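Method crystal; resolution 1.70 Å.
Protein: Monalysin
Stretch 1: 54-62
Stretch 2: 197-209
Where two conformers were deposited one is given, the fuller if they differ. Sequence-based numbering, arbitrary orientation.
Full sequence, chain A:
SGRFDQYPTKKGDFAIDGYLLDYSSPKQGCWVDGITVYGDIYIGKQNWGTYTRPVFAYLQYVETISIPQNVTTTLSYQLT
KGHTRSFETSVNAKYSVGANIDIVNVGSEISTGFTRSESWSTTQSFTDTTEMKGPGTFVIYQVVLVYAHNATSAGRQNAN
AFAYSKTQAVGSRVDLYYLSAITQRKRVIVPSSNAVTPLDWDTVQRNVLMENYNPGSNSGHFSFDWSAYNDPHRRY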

ATOM      1  N   PRO A  54       1.718  -6.109   5.813  1.00  4.57           N
ATOM      2  CA  PRO A  54       2.212  -5.206   4.752  1.00  4.03           C
ATOM      3  C   PRO A  54       3.011  -6.046   3.771  1.00  5.77           C
ATOM      4  O   PRO A  54       3.668  -7.004   4.193  1.00  5.58           O
ATOM      5  CB  PRO A  54       3.161  -4.225   5.496  1.00  5.68           C
ATOM      6  CG  PRO A  54       3.049  -4.554   6.968  1.00  9.34           C
ATOM      7  CD  PRO A  54       2.503  -5.963   7.062  1.00  5.75           C
ATOM      8  N   VAL A  55       2.991  -5.694   2.475  1.00  3.14           N
ATOM      9  CA  VAL A  55       3.770  -6.470   1.497  1.00  3.86           C
ATOM     10  C   VAL A  55       4.604  -5.612   0.552  1.00  6.30           C
ATOM     11  O   VAL A  55       5.564  -6.118  -0.036  1.00  5.73           O
ATOM     12  CB  VAL A  55       2.902  -7.478   0.685  1.00  6.18           C
ATOM     13  CG1 VAL A  55       2.431  -8.647   1.568  1.00  6.30           C
ATOM     14  CG2 VAL A  55       1.715  -6.788  -0.024  1.00  6.14           C
ATOM     15  N   PHE A  56       4.169  -4.368   0.311  1.00  4.98           N
ATOM     16  CA  PHE A  56       4.866  -3.546  -0.679  1.00  4.52           C
ATOM     17  C   PHE A  56       4.677  -2.078  -0.375  1.00  6.77           C
ATOM     18  O   PHE A  56       3.754  -1.697   0.337  1.00  5.80           O
ATOM     19  CB  PHE A  56       4.292  -3.883  -2.078  1.00  5.76           C
ATOM     20  CG  PHE A  56       5.258  -3.641  -3.224  1.00  6.47           C
ATOM     21  CD1 PHE A  56       6.253  -4.567  -3.522  1.00  8.29           C
ATOM     22  CD2 PHE A  56       5.145  -2.512  -4.026  1.00  8.62           C
ATOM     23  CE1 PHE A  56       7.151  -4.343  -4.570  1.00 10.34           C
ATOM     24  CE2 PHE A  56       6.030  -2.298  -5.089  1.00 10.39           C
ATOM     25  CZ  PHE A  56       7.031  -3.211  -5.347  1.00  9.32           C
ATOM     26  N   ALA A  57       5.564  -1.252  -0.899  1.00  4.08           N
ATOM     27  CA  ALA A  57       5.418   0.200  -0.753  1.00  4.08           C
ATOM     28  C   ALA A  57       5.873   0.785  -2.051  1.00  8.99           C
ATOM     29  O   ALA A  57       6.885   0.334  -2.592  1.00  8.45           O
ATOM     30  CB  ALA A  57       6.257   0.723   0.397  1.00  5.02           C
ATOM     31  N   TYR A  58       5.107   1.731  -2.600  1.00  4.99           N
ATOM     32  CA  TYR A  58       5.533   2.302  -3.879  1.00  5.18           C
ATOM     33  C   TYR A  58       5.194   3.772  -3.972  1.00  8.84           C
ATOM     34  O   TYR A  58       4.437   4.290  -3.149  1.00  8.68           O
ATOM     35  CB  TYR A  58       5.009   1.499  -5.086  1.00  6.30           C
ATOM     36  CG  TYR A  58       3.527   1.644  -5.320  1.00  5.44           C
ATOM     37  CD1 TYR A  58       2.613   0.843  -4.640  1.00  6.67           C
ATOM     38  CD2 TYR A  58       3.035   2.540  -6.266  1.00  6.98           C
ATOM     39  CE1 TYR A  58       1.245   0.952  -4.874  1.00  6.41           C
ATOM     40  CE2 TYR A  58       1.667   2.658  -6.507  1.00  7.81           C
ATOM     41  CZ  TYR A  58       0.777   1.868  -5.796  1.00 12.12           C
ATOM     42  OH  TYR A  58      -0.565   1.952  -6.013  1.00  9.36           O
ATOM     43  N   LEU A  59       5.741   4.432  -4.988  1.00  6.11           N
ATOM     44  CA  LEU A  59       5.517   5.859  -5.194  1.00  5.25           C
ATOM     45  C   LEU A  59       4.426   6.043  -6.238  1.00  8.74           C
ATOM     46  O   LEU A  59       4.565   5.581  -7.384  1.00  9.48           O
ATOM     47  CB  LEU A  59       6.826   6.512  -5.658  1.00  5.12           C
ATOM     48  CG  LEU A  59       7.940   6.635  -4.611  1.00  9.45           C
ATOM     49  CD1 LEU A  59       9.180   7.258  -5.223  1.00  9.77           C
ATOM     50  CD2 LEU A  59       7.479   7.441  -3.410  1.00  8.93           C
ATOM     51  N   GLN A  60       3.319   6.672  -5.841  1.00  6.66           N
ATOM     52  CA  GLN A  60       2.243   6.896  -6.798  1.00  6.98           C
ATOM     53  C   GLN A  60       2.284   8.338  -7.280  1.00  9.57           C
ATOM     54  O   GLN A  60       2.550   9.257  -6.511  1.00  8.70           O
ATOM     55  CB  GLN A  60       0.873   6.502  -6.239  1.00  9.27           C
ATOM     56  CG  GLN A  60       0.175   7.567  -5.410  1.00  8.19           C
ATOM     57  CD  GLN A  60      -1.237   7.167  -5.042  1.00 16.98           C
ATOM     58  OE1 GLN A  60      -1.735   6.078  -5.390  1.00 11.74           O
ATOM     59  NE2 GLN A  60      -1.888   8.018  -4.264  1.00 10.87           N
ATOM     60  N   TYR A  61       2.039   8.515  -8.562  1.00  6.68           N
ATOM     61  CA  TYR A  61       2.094   9.822  -9.221  1.00  6.78           C
ATOM     62  C   TYR A  61       1.153  10.873  -8.608  1.00 10.67           C
ATOM     63  O   TYR A  61      -0.017  10.580  -8.360  1.00 12.18           O
ATOM     64  CB  TYR A  61       1.771   9.622 -10.700  1.00  8.23           C
ATOM     65  CG  TYR A  61       1.869  10.887 -11.521  1.00  9.53           C
ATOM     66  CD1 TYR A  61       3.105  11.392 -11.919  1.00 11.24           C
ATOM     67  CD2 TYR A  61       0.723  11.587 -11.897  1.00 11.09           C
ATOM     68  CE1 TYR A  61       3.198  12.562 -12.678  1.00 11.85           C
ATOM     69  CE2 TYR A  61       0.803  12.754 -12.656  1.00 12.47           C
ATOM     70  CZ  TYR A  61       2.043  13.239 -13.039  1.00 16.60           C
ATOM     71  OH  TYR A  61       2.131  14.392 -13.777  1.00 15.46           O
ATOM     72  N   VAL A  62       1.668  12.099  -8.366  1.00  7.98           N
ATOM     73  CA  VAL A  62       0.853  13.216  -7.885  1.00  7.60           C
ATOM     74  C   VAL A  62       0.724  14.247  -9.028  1.00 12.18           C
ATOM     75  O   VAL A  62      -0.388  14.517  -9.478  1.00 12.65           O
ATOM     76  CB  VAL A  62       1.379  13.846  -6.563  1.00 11.32           C
ATOM     77  CG1 VAL A  62       0.623  15.132  -6.209  1.00 11.47           C
ATOM     78  CG2 VAL A  62       1.300  12.849  -5.417  1.00 10.86           C
TER
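Stretch 2 197-209: TPLDWDTVQRNVL

The apolar centre of the contact is built on Tyr58, in the p rotamer (chi1 71°), whose ring packs against the helix of stretch 2. Val204 CG2 sits over one ring face, 3.8 Å from the centroid of the Tyr58 ring and 14° off its normal, a CH-pi contact. Phe56, in the t rotamer, extends the packing: Val208 CG2 lies over a face of its ring, 4.0 Å from Phe56 CD1, while Leu199 CD1 meets the ring edge 4.0 Å from Phe56 CE2. Beyond it, Val55 CG2 touches Val208 CG1 at 4.0 Å.

This order follows from the backbones. Residues 54-62 belong to a longer strand, extended from Phe56 to Tyr61 but with psi of -27° at Val55 and -61° at Val62; 201-209 are helical, with a wider pi-type turn at 206-209, and Val204 and Val208, one turn apart, both point toward the strand. Helix and strand run roughly antiparallel, at 144° between their N-to-C directions, and their axes approach to 10.1 Å, a spacing filled by side chains. The later helical residues therefore face the earlier strand residues, with the CA atoms of Phe56 and Val208 8.0 Å apart.

Toward the helix start, Tyr58 OH lies 3.7 Å from both Trp201 N and Trp201 CE3, but makes no hydrogen bond to the backbone N. Asp200 caps the helix, its OD1 accepting from Thr203 N at 3.0 Å and from Thr203 OG1 at 2.8 Å, and directs its CA-to-CB bond away from the strand.

The preceding loop covers the strand's later residues: Pro198 CB lies 3.5 Å from Leu59 O, and Pro198 CG 3.9 Å from Tyr61 CB. Here the backbones are linked through water. One molecule donates to Leu59 O (2.7 Å) and accepts from Leu199 N (2.9 Å); a second accepts from Tyr61 N (2.9 Å) and donates to Leu199 O (2.8 Å). No direct hydrogen bond joins the two stretches.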

ATOM      1  N   THR A 197       8.851   6.048 -15.073  1.00 20.90           N
ATOM      2  CA  THR A 197       7.401   5.901 -15.003  1.00 20.23           C
ATOM      3  C   THR A 197       7.025   5.171 -13.707  1.00 21.20           C
ATOM      4  O   THR A 197       7.557   4.085 -13.445  1.00 19.34           O
ATOM      5  CB  THR A 197       6.838   5.274 -16.277  1.00 28.12           C
ATOM      6  OG1 THR A 197       7.286   6.070 -17.379  1.00 28.03           O
ATOM      7  CG2 THR A 197       5.305   5.230 -16.277  1.00 26.63           C
ATOM      8  N   PRO A 198       6.194   5.791 -12.845  1.00 16.57           N
ATOM      9  CA  PRO A 198       5.858   5.121 -11.585  1.00 15.88           C
ATOM     10  C   PRO A 198       4.935   3.933 -11.794  1.00 15.40           C
ATOM     11  O   PRO A 198       4.274   3.783 -12.825  1.00 14.45           O
ATOM     12  CB  PRO A 198       5.176   6.224 -10.761  1.00 17.95           C
ATOM     13  CG  PRO A 198       4.548   7.110 -11.788  1.00 22.42           C
ATOM     14  CD  PRO A 198       5.509   7.101 -12.960  1.00 18.33           C
ATOM     15  N   LEU A 199       4.926   3.070 -10.800  1.00 11.30           N
ATOM     16  CA  LEU A 199       4.019   1.941 -10.776  1.00 10.57           C
ATOM     17  C   LEU A 199       2.626   2.480 -10.471  1.00 14.61           C
ATOM     18  O   LEU A 199       2.494   3.549  -9.862  1.00 14.36           O
ATOM     19  CB  LEU A 199       4.446   0.974  -9.660  1.00 10.26           C
ATOM     20  CG  LEU A 199       5.822   0.308  -9.834  1.00 13.39           C
ATOM     21  CD1 LEU A 199       6.238  -0.416  -8.568  1.00 13.26           C
ATOM     22  CD2 LEU A 199       5.822  -0.660 -11.020  1.00 13.59           C
ATOM     23  N   ASP A 200       1.590   1.755 -10.904  1.00 11.26           N
ATOM     24  CA  ASP A 200       0.212   2.097 -10.600  1.00 10.67           C
ATOM     25  C   ASP A 200      -0.450   0.896  -9.903  1.00 12.37           C
ATOM     26  O   ASP A 200       0.147  -0.180  -9.814  1.00 10.19           O
ATOM     27  CB  ASP A 200      -0.561   2.581 -11.840  1.00 12.49           C
ATOM     28  CG  ASP A 200      -0.663   1.599 -12.989  1.00 19.64           C
ATOM     29  OD1 ASP A 200      -0.650   0.371 -12.733  1.00 18.21           O
ATOM     30  OD2 ASP A 200      -0.808   2.054 -14.143  1.00 27.78           O
ATOM     31  N   TRP A 201      -1.667   1.093  -9.396  1.00  9.68           N
ATOM     32  CA  TRP A 201      -2.373   0.085  -8.622  1.00  7.84           C
ATOM     33  C   TRP A 201      -2.641  -1.218  -9.387  1.00  9.75           C
ATOM     34  O   TRP A 201      -2.475  -2.290  -8.814  1.00  7.76           O
ATOM     35  CB  TRP A 201      -3.650   0.688  -8.051  1.00  6.68           C
ATOM     36  CG  TRP A 201      -4.410  -0.193  -7.107  1.00  6.51           C
ATOM     37  CD1 TRP A 201      -5.755  -0.399  -7.100  1.00  8.74           C
ATOM     38  CD2 TRP A 201      -3.878  -0.954  -6.010  1.00  5.30           C
ATOM     39  NE1 TRP A 201      -6.102  -1.230  -6.060  1.00  8.01           N
ATOM     40  CE2 TRP A 201      -4.973  -1.562  -5.356  1.00  8.35           C
ATOM     41  CE3 TRP A 201      -2.581  -1.119  -5.466  1.00  6.07           C
ATOM     42  CZ2 TRP A 201      -4.816  -2.394  -4.248  1.00  6.71           C
ATOM     43  CZ3 TRP A 201      -2.428  -1.929  -4.349  1.00  6.95           C
ATOM     44  CH2 TRP A 201      -3.532  -2.595  -3.780  1.00  7.54           C
ATOM     45  N   ASP A 202      -3.057  -1.126 -10.664  1.00  9.58           N
ATOM     46  CA  ASP A 202      -3.312  -2.295 -11.520  1.00  9.62           C
ATOM     47  C   ASP A 202      -2.044  -3.146 -11.654  1.00 10.67           C
ATOM     48  O   ASP A 202      -2.088  -4.364 -11.418  1.00  9.80           O
ATOM     49  CB  ASP A 202      -3.827  -1.836 -12.899  1.00 12.18           C
ATOM     50  CG  ASP A 202      -4.349  -2.972 -13.750  1.00 29.91           C
ATOM     51  OD1 ASP A 202      -3.543  -3.567 -14.507  1.00 32.59           O
ATOM     52  OD2 ASP A 202      -5.558  -3.273 -13.658  1.00 36.07           O
ATOM     53  N   THR A 203      -0.904  -2.500 -11.967  1.00  7.50           N
ATOM     54  CA  THR A 203       0.397  -3.151 -12.128  1.00  7.08           C
ATOM     55  C   THR A 203       0.842  -3.821 -10.818  1.00  8.72           C
ATOM     56  O   THR A 203       1.286  -4.971 -10.841  1.00  7.63           O
ATOM     57  CB  THR A 203       1.447  -2.164 -12.667  1.00 14.23           C
ATOM     58  OG1 THR A 203       0.971  -1.632 -13.901  1.00 16.43           O
ATOM     59  CG2 THR A 203       2.822  -2.817 -12.881  1.00 12.71           C
ATOM     60  N   VAL A 204       0.747  -3.098  -9.689  1.00  5.46           N
ATOM     61  CA  VAL A 204       1.150  -3.635  -8.385  1.00  4.51           C
ATOM     62  C   VAL A 204       0.334  -4.878  -8.028  1.00  7.65           C
ATOM     63  O   VAL A 204       0.921  -5.852  -7.588  1.00  6.93           O
ATOM     64  CB  VAL A 204       1.144  -2.545  -7.268  1.00  7.98           C
ATOM     65  CG1 VAL A 204       1.353  -3.148  -5.873  1.00  7.78           C
ATOM     66  CG2 VAL A 204       2.231  -1.503  -7.549  1.00  7.77           C
ATOM     67  N   GLN A 205      -1.008  -4.842  -8.179  1.00  5.89           N
ATOM     68  CA  GLN A 205      -1.839  -6.009  -7.841  1.00  5.45           C
ATOM     69  C   GLN A 205      -1.523  -7.185  -8.735  1.00  9.36           C
ATOM     70  O   GLN A 205      -1.382  -8.293  -8.216  1.00  9.43           O
ATOM     71  CB  GLN A 205      -3.328  -5.695  -7.949  1.00  6.77           C
ATOM     72  CG  GLN A 205      -3.829  -4.740  -6.877  1.00  6.73           C
ATOM     73  CD  GLN A 205      -5.242  -4.360  -7.225  1.00 11.67           C
ATOM     74  OE1 GLN A 205      -6.205  -4.922  -6.691  1.00  8.98           O
ATOM     75  NE2 GLN A 205      -5.379  -3.401  -8.135  1.00  8.98           N
ATOM     76  N   ARG A 206      -1.386  -6.949 -10.069  1.00  6.31           N
ATOM     77  CA  ARG A 206      -1.078  -8.025 -11.012  0.51  6.59           C
ATOM     78  C   ARG A 206       0.242  -8.708 -10.619  1.00 10.28           C
ATOM     79  O   ARG A 206       0.280  -9.933 -10.491  1.00 10.17           O
ATOM     80  CB  ARG A 206      -1.008  -7.492 -12.457  0.51  7.80           C
ATOM     81  CG  ARG A 206      -0.923  -8.581 -13.537  0.51 13.88           C
ATOM     82  CD  ARG A 206      -0.350  -8.082 -14.868  0.51 17.13           C
ATOM     83  NE  ARG A 206      -0.880  -6.777 -15.270  0.51 19.01           N
ATOM     84  CZ  ARG A 206      -0.152  -5.670 -15.386  0.51 32.66           C
ATOM     85  NH1 ARG A 206       1.158  -5.702 -15.170  0.51 16.40           N
ATOM     86  NH2 ARG A 206      -0.723  -4.526 -15.734  0.51 26.73           N
ATOM     87  N   ASN A 207       1.291  -7.924 -10.384  1.00  7.09           N
ATOM     88  CA  ASN A 207       2.609  -8.459 -10.058  1.00  6.85           C
ATOM     89  C   ASN A 207       2.741  -9.051  -8.668  1.00 10.17           C
ATOM     90  O   ASN A 207       3.266 -10.160  -8.532  1.00  9.12           O
ATOM     91  CB  ASN A 207       3.670  -7.412 -10.292  1.00  7.73           C
ATOM     92  CG  ASN A 207       3.997  -7.251 -11.758  1.00 20.37           C
ATOM     93  OD1 ASN A 207       4.929  -7.877 -12.275  1.00 17.65           O
ATOM     94  ND2 ASN A 207       3.280  -6.377 -12.443  1.00 11.43           N
ATOM     95  N   VAL A 208       2.286  -8.329  -7.649  1.00  7.28           N
ATOM     96  CA  VAL A 208       2.424  -8.786  -6.268  1.00  6.30           C
ATOM     97  C   VAL A 208       1.506  -9.987  -5.955  1.00  9.73           C
ATOM     98  O   VAL A 208       1.978 -10.986  -5.430  1.00 10.43           O
ATOM     99  CB  VAL A 208       2.239  -7.608  -5.259  1.00  8.90           C
ATOM    100  CG1 VAL A 208       2.104  -8.098  -3.807  1.00  8.46           C
ATOM    101  CG2 VAL A 208       3.363  -6.591  -5.387  1.00  8.90           C
ATOM    102  N   LEU A 209       0.212  -9.856  -6.200  1.00  5.82           N
ATOM    103  CA  LEU A 209      -0.735 -10.919  -5.838  1.00  5.90           C
ATOM    104  C   LEU A 209      -0.881 -12.016  -6.875  1.00  9.15           C
ATOM    105  O   LEU A 209      -0.916 -13.203  -6.534  1.00  9.06           O
ATOM    106  CB  LEU A 209      -2.104 -10.304  -5.534  1.00  5.64           C
ATOM    107  CG  LEU A 209      -3.241 -11.291  -5.153  1.00  9.87           C
ATOM    108  CD1 LEU A 209      -2.941 -12.010  -3.822  1.00 10.35           C
ATOM    109  CD2 LEU A 209      -4.591 -10.582  -5.102  1.00 12.95           C
TER
HETATM  110  O   HOH W   1       6.406   3.903  -8.467  1.00 16.09           O
HETATM  111  O   HOH W   2       1.447   6.090 -10.131  1.00 18.16           O